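Local coordinates for PP1b (Porcine reproductive and respiratory syndrome virus, PDB 6JDR), which probably hydrolyses ATP to unwind RNA and DNA duplexes with 5' to 3' polarity, as the zinc-binding helicase part of the viral replicase polyprotein, at residues A[145-150]-A[271-276]; A[285-290]-A[379-384]; A[96-101]-A[118-123]; A[303-308]-A[367-372]. The protein carries 1 engineered substitution. One frame throughout, in Å; residues are numbered along the deposited sequence.

Contact 1: A[145-150]-A[271-276]; sequences RFIIGP and TQLKTI
I148 is gripped through both its amide and its carbonyl by the neighbouring strand: I148 N donates to T271 O at 2.8 Å, and I148 O receives L273 N at 2.9 Å, the donor lying nearly along the C=O axis. One step earlier, T271 N reaches F146 O at 3.0 Å. These three bonds set a parallel pairing of I147 with T271 and of I148 with Q272.

Where the regular ladder stops, a side chain takes over. The carboxamide of Q272 folds back so that NE2 donates to G149 O at 3.0 Å, approaching from above the carbonyl plane, while the same nitrogen meets L273 O in plane, on a lone pair, at 3.2 Å. Q272 leaves the backbone with CG anti to N (chi1 -179°) and then bends at chi2 (62°). Its OE1 lies against I148 CG2.

On the face bearing I147 and L273, I147 CG2 touches both methyls of L273, CD1 and CD2, at 3.7 Å each, and W158 of helix 155-162 packs on both residues. Farther along, P150 rests its CD on L273 CB, and its CG meets T275 CG2 at 3.7 Å, the two side chains crossing at about a right angle.

Strand 145-148 is flanked on its other edge by strand 245-248, and the chain runs from it through G149 and P150 toward K155. This strand-loop-helix arrangement in a parallel sheet fits the Walker A P-loop of a superfamily 1 helicase core.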
# COMPACT_ATOMS: atom_id res chain seq x y z
N ARG A 145 -2.36 -1.17 -5.71
CA ARG A 145 -1.38 -2.24 -5.56
C ARG A 145 -1.59 -3.01 -4.26
O ARG A 145 -2.00 -2.43 -3.25
CB ARG A 145 0.04 -1.67 -5.62
CG ARG A 145 0.25 -0.42 -4.78
N PHE A 146 -1.33 -4.31 -4.28
CA PHE A 146 -1.40 -5.14 -3.09
C PHE A 146 -0.00 -5.64 -2.71
O PHE A 146 0.55 -6.51 -3.39
CB PHE A 146 -2.34 -6.33 -3.31
CG PHE A 146 -2.69 -7.07 -2.05
CD1 PHE A 146 -3.81 -6.73 -1.31
CD2 PHE A 146 -1.89 -8.11 -1.60
CE1 PHE A 146 -4.12 -7.41 -0.15
CE2 PHE A 146 -2.20 -8.79 -0.44
CZ PHE A 146 -3.32 -8.44 0.29
N ILE A 147 0.55 -5.11 -1.62
CA ILE A 147 1.88 -5.48 -1.15
C ILE A 147 1.79 -6.72 -0.25
O ILE A 147 1.33 -6.64 0.89
CB ILE A 147 2.57 -4.32 -0.39
CG1 ILE A 147 3.09 -3.26 -1.37
CG2 ILE A 147 3.77 -4.81 0.42
CD1 ILE A 147 2.03 -2.61 -2.24
N ILE A 148 2.24 -7.86 -0.77
CA ILE A 148 2.28 -9.10 -0.01
C ILE A 148 3.60 -9.15 0.75
O ILE A 148 4.66 -8.99 0.16
CB ILE A 148 2.19 -10.34 -0.92
CG1 ILE A 148 0.99 -10.25 -1.86
CG2 ILE A 148 2.10 -11.61 -0.08
CD1 ILE A 148 0.95 -11.33 -2.93
N GLY A 149 3.53 -9.39 2.05
CA GLY A 149 4.72 -9.43 2.88
C GLY A 149 5.47 -10.74 2.77
O GLY A 149 4.96 -11.69 2.16
N PRO A 150 6.68 -10.81 3.36
CA PRO A 150 7.47 -12.04 3.39
C PRO A 150 7.06 -12.93 4.56
O PRO A 150 6.24 -12.51 5.38
CB PRO A 150 8.89 -11.51 3.58
CG PRO A 150 8.71 -10.28 4.39
CD PRO A 150 7.36 -9.70 4.05
N THR A 271 2.53 -7.16 -5.51
CA THR A 271 3.96 -7.00 -5.29
C THR A 271 4.39 -7.88 -4.11
O THR A 271 4.01 -7.63 -2.97
CB THR A 271 4.31 -5.53 -4.99
OG1 THR A 271 3.89 -4.70 -6.08
CG2 THR A 271 5.82 -5.36 -4.78
N GLN A 272 5.17 -8.92 -4.40
CA GLN A 272 5.70 -9.81 -3.37
C GLN A 272 6.99 -9.23 -2.79
O GLN A 272 7.93 -8.97 -3.53
CB GLN A 272 5.97 -11.19 -3.96
CG GLN A 272 6.51 -12.22 -2.97
CD GLN A 272 5.54 -12.51 -1.84
OE1 GLN A 272 4.54 -13.20 -2.03
NE2 GLN A 272 5.83 -11.99 -0.65
N LEU A 273 7.01 -9.02 -1.48
CA LEU A 273 8.23 -8.55 -0.79
C LEU A 273 9.20 -9.71 -0.56
O LEU A 273 8.79 -10.86 -0.34
CB LEU A 273 7.88 -7.88 0.54
CG LEU A 273 7.78 -6.35 0.59
CD1 LEU A 273 7.15 -5.76 -0.66
CD2 LEU A 273 7.01 -5.92 1.83
N LYS A 274 10.50 -9.40 -0.62
CA LYS A 274 11.55 -10.38 -0.35
C LYS A 274 12.60 -9.78 0.58
O LYS A 274 13.10 -8.68 0.34
CB LYS A 274 12.21 -10.84 -1.65
CG LYS A 274 13.12 -12.05 -1.49
CD LYS A 274 13.65 -12.52 -2.84
CE LYS A 274 14.75 -13.57 -2.68
NZ LYS A 274 14.24 -14.86 -2.15
N THR A 275 12.92 -10.51 1.65
CA THR A 275 13.92 -10.07 2.62
C THR A 275 15.33 -10.38 2.14
O THR A 275 15.60 -11.48 1.67
CB THR A 275 13.71 -10.74 3.99
OG1 THR A 275 13.62 -12.15 3.83
CG2 THR A 275 12.44 -10.21 4.66
N ILE A 276 16.21 -9.39 2.26
CA ILE A 276 17.62 -9.55 1.91
C ILE A 276 18.47 -9.33 3.16
O ILE A 276 18.33 -8.32 3.84
CB ILE A 276 18.04 -8.55 0.80
CG1 ILE A 276 17.24 -8.82 -0.49
CG2 ILE A 276 19.54 -8.62 0.53
CD1 ILE A 276 17.40 -10.22 -1.05

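Contact 2: A[285-290]-A[379-384]; sequences DAIQPD and SVFDLP. Engineered in segment 379-384: V380 (natural residue Met).
A286 of helix 281-287 comes up against D382 of an irregular run of chain, with a spacing of 5.5 Å between their CA atoms. The methyl of A286 points at the 379-384 backbone and is tightly packed: its CB lies 3.1 Å from D382 O, with F381 CD2 and L383 CD1 each 3.9 Å from the same carbon.

F381 reaches toward the helix with one edge of its ring. A286 CB lies in the ring plane at that edge, and I287 CG2 also approaches at the rim, 3.9 Å from CE2. A286 O approaches the ring obliquely, 3.5 Å from F381 CE2. I287 has CG2 anti to its carbonyl carbon and beside N (chi1 69° to CG1), which places that methyl against F381.

The contact joins the helix that follows strand 270-276 of the first parallel sheet to the chain beyond strand 367-371 of the second, bridging two parts of the helicase. Helix 354-361 lies alongside both segments: L358 touches I287, A357 touches F381, and I361 touches L383. From the same helix R354 forms a cation-pi pair with F381, a salt bridge with D290 and a hydrogen bond to O of the engineered V380.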
# COMPACT_ATOMS: atom_id res chain seq x y z
N ASP A 285 18.13 -1.62 -4.18
CA ASP A 285 17.56 -0.65 -5.12
C ASP A 285 18.23 -0.69 -6.49
O ASP A 285 17.55 -0.64 -7.52
CB ASP A 285 17.64 0.77 -4.54
CG ASP A 285 16.75 0.98 -3.33
OD1 ASP A 285 15.96 0.06 -2.99
OD2 ASP A 285 16.83 2.06 -2.71
N ALA A 286 19.56 -0.76 -6.50
CA ALA A 286 20.32 -0.76 -7.75
C ALA A 286 20.08 -2.03 -8.56
O ALA A 286 19.96 -1.98 -9.78
CB ALA A 286 21.81 -0.60 -7.47
N ILE A 287 19.98 -3.16 -7.87
CA ILE A 287 19.81 -4.46 -8.53
C ILE A 287 18.35 -4.80 -8.86
O ILE A 287 18.09 -5.76 -9.59
CB ILE A 287 20.45 -5.61 -7.72
CG1 ILE A 287 19.69 -5.89 -6.42
CG2 ILE A 287 21.91 -5.31 -7.43
CD1 ILE A 287 20.14 -7.15 -5.71
N GLN A 288 17.41 -4.00 -8.34
CA GLN A 288 15.98 -4.29 -8.47
C GLN A 288 15.51 -4.62 -9.90
O GLN A 288 14.77 -5.59 -10.09
CB GLN A 288 15.14 -3.15 -7.87
CG GLN A 288 13.64 -3.42 -7.83
CD GLN A 288 13.28 -4.69 -7.06
OE1 GLN A 288 13.37 -4.72 -5.83
NE2 GLN A 288 12.88 -5.73 -7.78
N PRO A 289 15.94 -3.83 -10.91
CA PRO A 289 15.58 -4.12 -12.31
C PRO A 289 15.71 -5.59 -12.76
O PRO A 289 15.00 -6.00 -13.68
CB PRO A 289 16.54 -3.25 -13.10
CG PRO A 289 16.72 -2.05 -12.23
CD PRO A 289 16.67 -2.55 -10.81
N ASP A 290 16.60 -6.35 -12.13
CA ASP A 290 16.79 -7.77 -12.47
C ASP A 290 15.85 -8.75 -11.78
O ASP A 290 15.94 -9.96 -12.02
CB ASP A 290 18.23 -8.20 -12.15
CG ASP A 290 19.20 -7.82 -13.24
OD1 ASP A 290 19.45 -8.67 -14.13
OD2 ASP A 290 19.70 -6.68 -13.22
N SER A 379 26.42 3.46 -16.97
CA SER A 379 25.68 3.00 -18.15
C SER A 379 25.07 1.61 -18.00
O SER A 379 24.40 1.11 -18.91
CB SER A 379 26.58 3.03 -19.39
OG SER A 379 27.67 2.14 -19.24
N VAL A 380 25.30 0.97 -16.85
CA VAL A 380 24.73 -0.34 -16.55
C VAL A 380 23.93 -0.34 -15.24
O VAL A 380 22.95 -1.08 -15.11
CB VAL A 380 25.85 -1.40 -16.46
CG1 VAL A 380 25.26 -2.80 -16.42
CG2 VAL A 380 26.80 -1.28 -17.65
N PHE A 381 24.33 0.49 -14.28
CA PHE A 381 23.69 0.53 -12.97
C PHE A 381 23.51 1.95 -12.47
O PHE A 381 24.29 2.84 -12.80
CB PHE A 381 24.54 -0.24 -11.96
CG PHE A 381 24.17 -1.68 -11.82
CD1 PHE A 381 24.64 -2.62 -12.72
CD2 PHE A 381 23.34 -2.09 -10.79
CE1 PHE A 381 24.29 -3.96 -12.59
CE2 PHE A 381 22.99 -3.42 -10.65
CZ PHE A 381 23.47 -4.36 -11.55
N ASP A 382 22.47 2.13 -11.66
CA ASP A 382 22.30 3.33 -10.85
C ASP A 382 22.74 2.97 -9.45
O ASP A 382 22.03 2.27 -8.72
CB ASP A 382 20.84 3.79 -10.86
CG ASP A 382 20.37 4.23 -12.24
OD1 ASP A 382 19.23 3.88 -12.62
OD2 ASP A 382 21.15 4.91 -12.95
N LEU A 383 23.93 3.43 -9.08
CA LEU A 383 24.51 3.12 -7.78
C LEU A 383 25.17 4.36 -7.20
O LEU A 383 26.35 4.60 -7.44
CB LEU A 383 25.52 1.97 -7.91
CG LEU A 383 26.12 1.45 -6.61
CD1 LEU A 383 25.07 0.79 -5.73
CD2 LEU A 383 27.24 0.46 -6.93
N PRO A 384 24.40 5.18 -6.45
CA PRO A 384 24.96 6.41 -5.90
C PRO A 384 25.96 6.14 -4.78
O PRO A 384 25.91 5.09 -4.13
CB PRO A 384 23.73 7.16 -5.35
CG PRO A 384 22.53 6.40 -5.81
CD PRO A 384 22.98 5.00 -6.08

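Contact 3: A[96-101]-A[118-123]; sequences QTRRGL and GDYAST
Q96 and T123 form an antiparallel hydrogen-bonded pair, at the point where strand 93-97, which turns back into strand 100-104, pairs with strand 118-124 in a four-stranded antiparallel sheet. Q96 N donates to T123 O at 2.9 Å, and T123 N returns a bond to Q96 O at 3.2 Å.

A type I turn from T97 to G100 closes the hairpin. G100 O accepts from both T97 N and T97 OG1, the hydroxyl arriving on a lone pair at 2.9 Å. G100 has positive phi (82°), which favours glycine.

Beyond the pair the strands part, and water and R98 span the gap. One water accepts from R98 N and donates to A121 O; a second accepts from R98 NH1 and, weakly, from A121 N.

Packing is lighter: T97 CG2 lies 4.0 Å from S122 CB. On the far side, S122 and Y120 continue the backbone ladder to strand 79-83, where S122 OG also bonds V79 O. Y120 OH is held by P116 O.

R98 makes both a hydrogen bond and a face contact. Its chain runs extended from CG to NE, and Y120 covers one face of the R98 guanidinium, the planes 24° apart. R98 NH1 donates within its own plane to D119 O at 3.0 Å, while Y120 CD1 sits over the centre of the group, 3.4 Å from R98 CZ.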
# COMPACT_ATOMS: atom_id res chain seq x y z
N GLN A 96 -38.39 7.85 -0.60
CA GLN A 96 -39.47 7.32 -1.44
C GLN A 96 -40.80 7.83 -0.89
O GLN A 96 -41.02 7.83 0.32
CB GLN A 96 -39.47 5.79 -1.45
CG GLN A 96 -38.32 5.14 -2.20
CD GLN A 96 -38.45 5.24 -3.72
OE1 GLN A 96 -39.44 5.74 -4.24
NE2 GLN A 96 -37.43 4.75 -4.42
N THR A 97 -41.67 8.27 -1.80
CA THR A 97 -43.00 8.78 -1.45
C THR A 97 -43.99 8.32 -2.50
O THR A 97 -43.60 7.71 -3.50
CB THR A 97 -43.02 10.32 -1.43
OG1 THR A 97 -42.82 10.82 -2.76
CG2 THR A 97 -41.93 10.87 -0.51
N ARG A 98 -45.28 8.63 -2.30
CA ARG A 98 -46.31 8.31 -3.29
C ARG A 98 -46.07 9.00 -4.64
O ARG A 98 -46.51 8.51 -5.67
CB ARG A 98 -47.72 8.64 -2.76
CG ARG A 98 -47.99 10.12 -2.51
CD ARG A 98 -49.44 10.33 -2.10
NE ARG A 98 -49.75 11.75 -1.85
CZ ARG A 98 -49.59 12.38 -0.68
NH1 ARG A 98 -49.13 11.74 0.39
NH2 ARG A 98 -49.90 13.67 -0.59
N ARG A 99 -45.35 10.12 -4.62
CA ARG A 99 -44.91 10.80 -5.84
C ARG A 99 -43.54 10.30 -6.33
O ARG A 99 -42.85 11.00 -7.07
CB ARG A 99 -44.88 12.32 -5.61
CG ARG A 99 -46.22 13.02 -5.80
CD ARG A 99 -46.30 13.72 -7.16
NE ARG A 99 -47.65 14.17 -7.50
CZ ARG A 99 -48.60 13.39 -8.03
NH1 ARG A 99 -48.38 12.11 -8.29
NH2 ARG A 99 -49.80 13.91 -8.30
N GLY A 100 -43.16 9.08 -5.93
CA GLY A 100 -41.89 8.49 -6.34
C GLY A 100 -40.71 8.97 -5.52
O GLY A 100 -40.87 9.48 -4.41
N LEU A 101 -39.51 8.80 -6.08
CA LEU A 101 -38.27 9.15 -5.39
C LEU A 101 -38.02 10.65 -5.47
O LEU A 101 -38.13 11.24 -6.55
CB LEU A 101 -37.10 8.39 -6.02
CG LEU A 101 -35.73 8.54 -5.36
CD1 LEU A 101 -35.75 8.03 -3.93
CD2 LEU A 101 -34.68 7.82 -6.18
N GLY A 118 -48.24 19.66 1.10
CA GLY A 118 -48.94 18.48 1.59
C GLY A 118 -48.15 17.72 2.63
O GLY A 118 -47.12 18.20 3.12
N ASP A 119 -48.65 16.54 2.99
CA ASP A 119 -47.97 15.64 3.91
C ASP A 119 -47.75 14.31 3.20
O ASP A 119 -48.68 13.74 2.63
CB ASP A 119 -48.78 15.44 5.18
CG ASP A 119 -48.88 16.71 6.02
OD1 ASP A 119 -49.32 17.74 5.48
OD2 ASP A 119 -48.51 16.67 7.21
N TYR A 120 -46.51 13.82 3.23
CA TYR A 120 -46.14 12.61 2.51
C TYR A 120 -45.50 11.58 3.43
O TYR A 120 -44.52 11.88 4.12
CB TYR A 120 -45.17 12.93 1.38
CG TYR A 120 -45.67 13.96 0.39
CD1 TYR A 120 -46.37 13.59 -0.75
CD2 TYR A 120 -45.43 15.32 0.60
CE1 TYR A 120 -46.82 14.53 -1.66
CE2 TYR A 120 -45.87 16.27 -0.30
CZ TYR A 120 -46.57 15.87 -1.43
OH TYR A 120 -47.01 16.82 -2.32
N ALA A 121 -46.06 10.38 3.45
CA ALA A 121 -45.39 9.24 4.06
C ALA A 121 -44.09 9.02 3.30
O ALA A 121 -44.09 8.95 2.07
CB ALA A 121 -46.27 8.00 3.99
N SER A 122 -42.98 8.94 4.03
CA SER A 122 -41.67 8.87 3.39
C SER A 122 -40.75 7.88 4.09
O SER A 122 -40.61 7.89 5.32
CB SER A 122 -41.02 10.26 3.37
OG SER A 122 -40.63 10.68 4.67
N THR A 123 -40.13 7.02 3.29
CA THR A 123 -39.06 6.16 3.77
C THR A 123 -37.76 6.69 3.20
O THR A 123 -37.63 6.85 1.98
CB THR A 123 -39.26 4.70 3.32
OG1 THR A 123 -39.38 4.65 1.90
CG2 THR A 123 -40.52 4.12 3.96
O HOH W 1 -48.74 9.29 1.81
O HOH W 2 -45.95 9.43 0.18

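Contact 4: A[303-308]-A[367-372]; sequences RVTYVE and AIFVYD
Y306 turns the face of its ring onto V370. The methyl CG1 of V370 stands 3.4 Å from the centroid of the Y306 ring, only 9° off the ring normal, a CH-pi contact. V370 holds CG1 between its own N and carbonyl carbon (chi1 48°), which puts that methyl both under the ring and against T305 O. The phenol of Y306 is hydrogen-bonded through OH to L383 O. On the same face V304 and I368 lie side by side and meet through their CG2 methyls at 3.8 Å.

The opposite face carries T305 and F369, also side by side: T305 CB is 3.7 Å from F369 CD2. V307 crosses F369 at about a right angle and brings CG1 to the edge of the ring. V307 CG2 packs on Y371 CB at 3.9 Å.

The parallel strands are joined by I368 N to R303 O at 2.8 Å, T305 N to I368 O, and V370 N to T305 O at 2.9 Å. Strand 303-307 is outermost in this five-stranded sheet of the helicase core. Three sound bonds set the register from R303 to V370; the last, V307 N to V370 O, is weak, while apolar contacts line both faces.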
# COMPACT_ATOMS: atom_id res chain seq x y z
N ARG A 303 28.30 0.37 2.16
CA ARG A 303 29.01 1.59 1.75
C ARG A 303 29.43 1.51 0.28
O ARG A 303 29.86 0.46 -0.19
CB ARG A 303 30.24 1.82 2.63
CG ARG A 303 30.92 3.17 2.41
CD ARG A 303 32.16 3.30 3.28
NE ARG A 303 31.83 3.51 4.70
CZ ARG A 303 32.72 3.55 5.69
NH1 ARG A 303 34.01 3.40 5.44
NH2 ARG A 303 32.30 3.74 6.94
N VAL A 304 29.29 2.63 -0.43
CA VAL A 304 29.71 2.73 -1.82
C VAL A 304 30.56 3.98 -1.98
O VAL A 304 30.10 5.09 -1.72
CB VAL A 304 28.51 2.77 -2.78
CG1 VAL A 304 28.97 2.96 -4.22
CG2 VAL A 304 27.67 1.51 -2.64
N THR A 305 31.81 3.79 -2.43
CA THR A 305 32.77 4.87 -2.55
C THR A 305 33.44 4.82 -3.92
O THR A 305 33.93 3.78 -4.33
CB THR A 305 33.86 4.75 -1.46
OG1 THR A 305 33.28 4.30 -0.23
CG2 THR A 305 34.55 6.09 -1.24
N TYR A 306 33.45 5.96 -4.62
CA TYR A 306 34.07 6.07 -5.94
C TYR A 306 35.46 6.69 -5.84
O TYR A 306 35.61 7.92 -5.80
CB TYR A 306 33.19 6.88 -6.89
CG TYR A 306 32.00 6.10 -7.40
CD1 TYR A 306 32.01 5.53 -8.68
CD2 TYR A 306 30.88 5.90 -6.61
CE1 TYR A 306 30.92 4.81 -9.15
CE2 TYR A 306 29.79 5.17 -7.07
CZ TYR A 306 29.81 4.63 -8.34
OH TYR A 306 28.73 3.91 -8.79
N VAL A 307 36.48 5.83 -5.80
CA VAL A 307 37.88 6.26 -5.67
C VAL A 307 38.47 6.75 -6.99
O VAL A 307 38.17 6.20 -8.06
CB VAL A 307 38.77 5.14 -5.09
CG1 VAL A 307 38.26 4.71 -3.72
CG2 VAL A 307 38.87 3.94 -6.03
N GLU A 308 39.31 7.78 -6.92
CA GLU A 308 39.93 8.37 -8.11
C GLU A 308 41.19 7.62 -8.55
O GLU A 308 41.62 7.76 -9.70
CB GLU A 308 40.29 9.84 -7.84
CG GLU A 308 39.11 10.72 -7.42
CD GLU A 308 38.05 10.86 -8.50
OE1 GLU A 308 38.40 11.02 -9.68
OE2 GLU A 308 36.85 10.81 -8.15
N ALA A 367 30.86 -2.90 2.63
CA ALA A 367 31.42 -1.82 1.80
C ALA A 367 31.91 -2.32 0.45
O ALA A 367 32.35 -3.46 0.33
CB ALA A 367 32.56 -1.13 2.54
N ILE A 368 31.81 -1.46 -0.55
CA ILE A 368 32.37 -1.73 -1.86
C ILE A 368 33.02 -0.45 -2.40
O ILE A 368 32.41 0.62 -2.39
CB ILE A 368 31.31 -2.32 -2.84
CG1 ILE A 368 31.94 -2.69 -4.19
CG2 ILE A 368 30.10 -1.40 -2.98
CD1 ILE A 368 31.83 -1.65 -5.29
N PHE A 369 34.28 -0.56 -2.80
CA PHE A 369 35.03 0.56 -3.38
C PHE A 369 35.14 0.34 -4.87
O PHE A 369 35.54 -0.73 -5.32
CB PHE A 369 36.42 0.66 -2.75
CG PHE A 369 36.39 0.96 -1.28
CD1 PHE A 369 36.24 -0.06 -0.35
CD2 PHE A 369 36.52 2.26 -0.82
CE1 PHE A 369 36.21 0.21 1.01
CE2 PHE A 369 36.49 2.54 0.54
CZ PHE A 369 36.33 1.51 1.45
N VAL A 370 34.81 1.36 -5.65
CA VAL A 370 34.73 1.21 -7.10
C VAL A 370 35.69 2.17 -7.80
O VAL A 370 35.54 3.39 -7.74
CB VAL A 370 33.28 1.33 -7.62
CG1 VAL A 370 32.57 2.55 -7.05
CG2 VAL A 370 33.24 1.33 -9.14
N TYR A 371 36.70 1.59 -8.45
CA TYR A 371 37.62 2.33 -9.31
C TYR A 371 37.06 2.25 -10.72
O TYR A 371 37.11 1.20 -11.36
CB TYR A 371 39.02 1.72 -9.24
CG TYR A 371 40.03 2.43 -10.11
CD1 TYR A 371 40.33 3.77 -9.92
CD2 TYR A 371 40.69 1.75 -11.13
CE1 TYR A 371 41.26 4.42 -10.71
CE2 TYR A 371 41.62 2.40 -11.94
CZ TYR A 371 41.90 3.73 -11.72
OH TYR A 371 42.81 4.38 -12.51
N ASP A 372 36.50 3.37 -11.18
CA ASP A 372 35.76 3.41 -12.44
C ASP A 372 36.14 4.66 -13.22
O ASP A 372 35.32 5.56 -13.41
CB ASP A 372 34.25 3.38 -12.15
CG ASP A 372 33.41 3.28 -13.42
OD1 ASP A 372 33.91 2.74 -14.42
OD2 ASP A 372 32.25 3.75 -13.41

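In the fold
Contact 3 comes first along the chain and lies apart, in the antiparallel sheet, its centre about 53 Å from that of contact 1. Contact 1 sits near the centre of the chain, in the seven-stranded parallel sheet; contact 4 joins two strands of the five-stranded parallel sheet, about 30 Å away centre to centre. Helix 281-287 of contact 2 follows strand 270-276 of contact 1, and contact 4 is nested inside the loop that contact 2 closes. Contacts 2 and 4 touch, V304 packing through CG1 on L383 and P384. In the elongated molecule contact 2 lies between the two parallel sheets, joining the helix after one to the chain beyond the other.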